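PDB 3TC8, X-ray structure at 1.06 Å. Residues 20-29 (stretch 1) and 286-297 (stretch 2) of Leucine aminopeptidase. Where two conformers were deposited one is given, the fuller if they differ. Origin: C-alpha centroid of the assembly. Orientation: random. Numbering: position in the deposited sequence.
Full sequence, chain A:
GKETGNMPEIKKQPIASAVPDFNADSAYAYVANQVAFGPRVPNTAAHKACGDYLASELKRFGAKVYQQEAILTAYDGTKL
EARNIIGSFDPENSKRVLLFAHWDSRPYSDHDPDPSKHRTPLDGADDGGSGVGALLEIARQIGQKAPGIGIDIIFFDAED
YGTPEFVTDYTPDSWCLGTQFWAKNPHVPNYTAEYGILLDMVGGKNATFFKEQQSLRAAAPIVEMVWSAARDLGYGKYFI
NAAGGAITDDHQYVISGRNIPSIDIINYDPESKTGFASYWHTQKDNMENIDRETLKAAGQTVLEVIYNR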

# COMPACT_ATOMS: atom_id res chain seq x y z
N PRO A 20 4.18 -7.15 19.20
CA PRO A 20 5.38 -7.64 18.58
C PRO A 20 6.29 -6.51 18.10
O PRO A 20 5.87 -5.40 17.85
CB PRO A 20 4.84 -8.44 17.39
CG PRO A 20 3.50 -8.77 17.68
CD PRO A 20 2.98 -7.66 18.53
N ASP A 21 7.55 -6.88 17.90
CA ASP A 21 8.61 -6.01 17.41
C ASP A 21 8.67 -6.11 15.87
O ASP A 21 9.01 -7.18 15.33
CB ASP A 21 9.90 -6.55 18.04
CG ASP A 21 11.09 -5.64 17.91
OD1 ASP A 21 11.07 -4.67 17.12
OD2 ASP A 21 12.11 -5.92 18.58
N PHE A 22 8.38 -5.04 15.16
CA PHE A 22 8.52 -4.98 13.71
C PHE A 22 10.02 -4.97 13.40
O PHE A 22 10.76 -4.09 13.85
CB PHE A 22 7.89 -3.69 13.23
CG PHE A 22 7.96 -3.45 11.72
CD1 PHE A 22 9.02 -2.76 11.16
CD2 PHE A 22 6.93 -3.85 10.91
CE1 PHE A 22 9.04 -2.48 9.82
CE2 PHE A 22 6.94 -3.55 9.54
CZ PHE A 22 7.99 -2.85 9.03
N ASN A 23 10.47 -5.94 12.60
CA ASN A 23 11.87 -6.02 12.22
C ASN A 23 12.06 -5.26 10.92
O ASN A 23 11.68 -5.73 9.83
CB ASN A 23 12.25 -7.50 12.08
CG ASN A 23 13.70 -7.75 11.75
OD1 ASN A 23 14.32 -7.03 11.01
ND2 ASN A 23 14.16 -8.91 12.16
N ALA A 24 12.66 -4.07 11.02
CA ALA A 24 12.80 -3.21 9.85
C ALA A 24 13.79 -3.78 8.84
O ALA A 24 13.63 -3.54 7.63
CB ALA A 24 13.17 -1.81 10.25
N ASP A 25 14.82 -4.50 9.28
CA ASP A 25 15.75 -5.18 8.37
C ASP A 25 14.98 -6.15 7.50
O ASP A 25 15.21 -6.28 6.30
CB ASP A 25 16.82 -6.00 9.12
CG ASP A 25 17.95 -5.16 9.69
OD1 ASP A 25 18.15 -3.98 9.30
OD2 ASP A 25 18.70 -5.74 10.52
N SER A 26 14.09 -6.90 8.12
CA SER A 26 13.25 -7.82 7.43
C SER A 26 12.32 -7.16 6.42
O SER A 26 12.20 -7.60 5.27
CB SER A 26 12.46 -8.66 8.43
OG SER A 26 11.43 -9.42 7.81
N ALA A 27 11.66 -6.09 6.86
CA ALA A 27 10.82 -5.35 5.94
C ALA A 27 11.63 -4.85 4.73
O ALA A 27 11.16 -4.90 3.60
CB ALA A 27 10.15 -4.19 6.67
N TYR A 28 12.80 -4.30 5.00
CA TYR A 28 13.66 -3.82 3.92
C TYR A 28 13.97 -4.93 2.92
O TYR A 28 13.88 -4.74 1.71
CB TYR A 28 14.94 -3.26 4.53
CG TYR A 28 15.91 -2.68 3.54
CD1 TYR A 28 16.75 -3.48 2.78
CD2 TYR A 28 15.97 -1.31 3.37
CE1 TYR A 28 17.64 -2.86 1.86
CE2 TYR A 28 16.84 -0.70 2.46
CZ TYR A 28 17.65 -1.48 1.72
OH TYR A 28 18.52 -0.89 0.80
N ALA A 29 14.28 -6.11 3.43
CA ALA A 29 14.58 -7.23 2.56
C ALA A 29 13.35 -7.63 1.76
O ALA A 29 13.51 -8.08 0.61
CB ALA A 29 15.12 -8.41 3.36
N ASN A 286 13.73 3.85 -6.72
CA ASN A 286 14.53 2.65 -6.66
C ASN A 286 14.99 2.39 -5.21
O ASN A 286 14.60 3.10 -4.27
CB ASN A 286 15.69 2.71 -7.68
CG ASN A 286 16.65 3.79 -7.39
OD1 ASN A 286 16.79 4.22 -6.26
ND2 ASN A 286 17.32 4.28 -8.43
N MSE A 287 15.81 1.39 -5.01
CA MSE A 287 16.15 0.98 -3.66
C MSE A 287 16.94 2.02 -2.89
O MSE A 287 16.96 1.98 -1.66
CB MSE A 287 16.90 -0.35 -3.64
CG MSE A 287 16.07 -1.60 -3.96
SE MSE A 287 14.62 -1.87 -2.71
CE MSE A 287 15.57 -1.94 -1.06
N GLU A 288 17.58 2.97 -3.57
CA GLU A 288 18.44 3.89 -2.86
C GLU A 288 17.71 4.78 -1.86
O GLU A 288 18.33 5.16 -0.86
CB GLU A 288 19.27 4.73 -3.83
CG GLU A 288 20.06 3.91 -4.85
CD GLU A 288 20.87 4.73 -5.81
OE1 GLU A 288 20.91 4.35 -7.00
OE2 GLU A 288 21.46 5.74 -5.37
N ASN A 289 16.42 5.02 -2.06
CA ASN A 289 15.70 5.87 -1.12
C ASN A 289 15.16 5.13 0.10
O ASN A 289 14.67 5.76 1.01
CB ASN A 289 14.53 6.55 -1.80
CG ASN A 289 14.93 7.28 -3.03
OD1 ASN A 289 14.42 6.96 -4.16
ND2 ASN A 289 15.79 8.24 -2.90
N ILE A 290 15.13 3.80 0.06
CA ILE A 290 14.45 3.03 1.07
C ILE A 290 15.26 3.04 2.34
O ILE A 290 16.48 2.86 2.31
CB ILE A 290 14.15 1.62 0.55
CG1 ILE A 290 13.34 1.69 -0.77
CG2 ILE A 290 13.39 0.77 1.60
CD1 ILE A 290 11.98 2.38 -0.68
N ASP A 291 14.57 3.24 3.46
CA ASP A 291 15.20 3.51 4.74
C ASP A 291 14.55 2.70 5.84
O ASP A 291 13.33 2.74 6.03
CB ASP A 291 15.10 5.00 5.01
CG ASP A 291 15.82 5.40 6.20
OD1 ASP A 291 15.22 5.34 7.30
OD2 ASP A 291 16.97 5.84 6.06
N ARG A 292 15.36 1.94 6.59
CA ARG A 292 14.87 1.11 7.66
C ARG A 292 14.17 1.92 8.75
O ARG A 292 13.24 1.42 9.36
CB ARG A 292 16.00 0.28 8.22
CG ARG A 292 16.46 -0.80 7.32
CD ARG A 292 17.83 -1.34 7.73
NE ARG A 292 18.29 -2.45 6.89
CZ ARG A 292 18.91 -2.30 5.73
NH1 ARG A 292 19.13 -1.10 5.24
NH2 ARG A 292 19.34 -3.37 5.08
N GLU A 293 14.68 3.10 9.06
CA GLU A 293 14.07 3.88 10.12
C GLU A 293 12.65 4.31 9.74
O GLU A 293 11.75 4.32 10.58
CB GLU A 293 14.96 5.05 10.53
CG GLU A 293 16.16 4.69 11.42
CD GLU A 293 17.09 3.62 10.85
OE1 GLU A 293 17.11 2.47 11.39
OE2 GLU A 293 17.83 3.92 9.89
N THR A 294 12.44 4.68 8.46
CA THR A 294 11.09 5.03 8.03
C THR A 294 10.17 3.82 8.12
O THR A 294 9.05 3.89 8.62
CB THR A 294 11.09 5.57 6.60
OG1 THR A 294 12.05 6.63 6.55
CG2 THR A 294 9.74 6.05 6.18
N LEU A 295 10.62 2.68 7.57
CA LEU A 295 9.81 1.47 7.62
C LEU A 295 9.46 1.11 9.06
O LEU A 295 8.34 0.71 9.32
CB LEU A 295 10.56 0.34 6.95
CG LEU A 295 10.74 0.40 5.44
CD1 LEU A 295 11.73 -0.64 4.95
CD2 LEU A 295 9.40 0.24 4.69
N LYS A 296 10.42 1.23 9.97
CA LYS A 296 10.18 0.93 11.38
C LYS A 296 9.08 1.81 11.94
O LYS A 296 8.19 1.33 12.67
CB LYS A 296 11.48 1.11 12.16
CG LYS A 296 11.34 0.85 13.67
CD LYS A 296 10.91 -0.55 14.02
CE LYS A 296 11.12 -0.83 15.48
NZ LYS A 296 10.60 -2.16 15.92
N ALA A 297 9.14 3.11 11.67
CA ALA A 297 8.15 4.03 12.22
C ALA A 297 6.75 3.66 11.74
O ALA A 297 5.81 3.60 12.52
CB ALA A 297 8.49 5.46 11.82
O HOH W 1 17.84 -5.97 5.23
O HOH W 2 18.44 1.82 0.58
O HOH W 3 20.87 -0.23 3.05

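Residues 20-29 and 286-297, far apart in sequence, meet through helices 24-29 and 292-297 and the segments that lead into them, including the 3-10 segment 287-289. The helix axes approach to 8.7 Å with an angle of 107° between their N-to-C directions. The backbones come nearest where the CA atoms of Ala24 and Lys296 lie 5.1 Å apart, and the contact buries 625 Å² in all.

The side chain of Lys296, t at every angle but chi2, which is p, reaches the loop before the first helix at Asp21 and Phe22. Its NZ lies 2.8 Å from Asp21 OD1, a salt bridge whose hydrogen bond is weak, and donates a second hydrogen bond to Phe22 O, also at 2.8 Å. The Phe22 ring packs against the second helix, its CE1 4.3 Å from Leu295 CB. Asn23 points away and caps its own helix, OD1 accepting from Ser26 N at 2.9 Å; Asp291 OD1 does the same for Thr294 N at 3.1 Å.

The small side chain of Ala24 permits close approach: its CB sits 3.4 Å from Arg292 O and 3.9 Å from Lys296 CB. Although the CA-to-CB bond of Asp25 points away, its carboxylate turns back, and OD1 forms a salt bridge with Arg292 NE at 2.9 Å, with a weak hydrogen bond at 125°. Ala27 CB adds an apolar contact with Leu295 CD1 at 4.2 Å.

Tyr28 contributes the largest buried area. The Arg292 guanidinium lies flat on one face of the Tyr28 ring, Arg292 CZ 3.8 Å from the Tyr28 ring centroid in a cation-pi arrangement, while the selenomethionine methyl of Met287 covers the opposite face, CE 3.9 Å from the centroid. Ile290 CG2 packs 3.8 Å from Tyr28 CD2. Tyr28 OH donates to a water 2.7 Å away that in turn donates to Met287 O and Ile290 O.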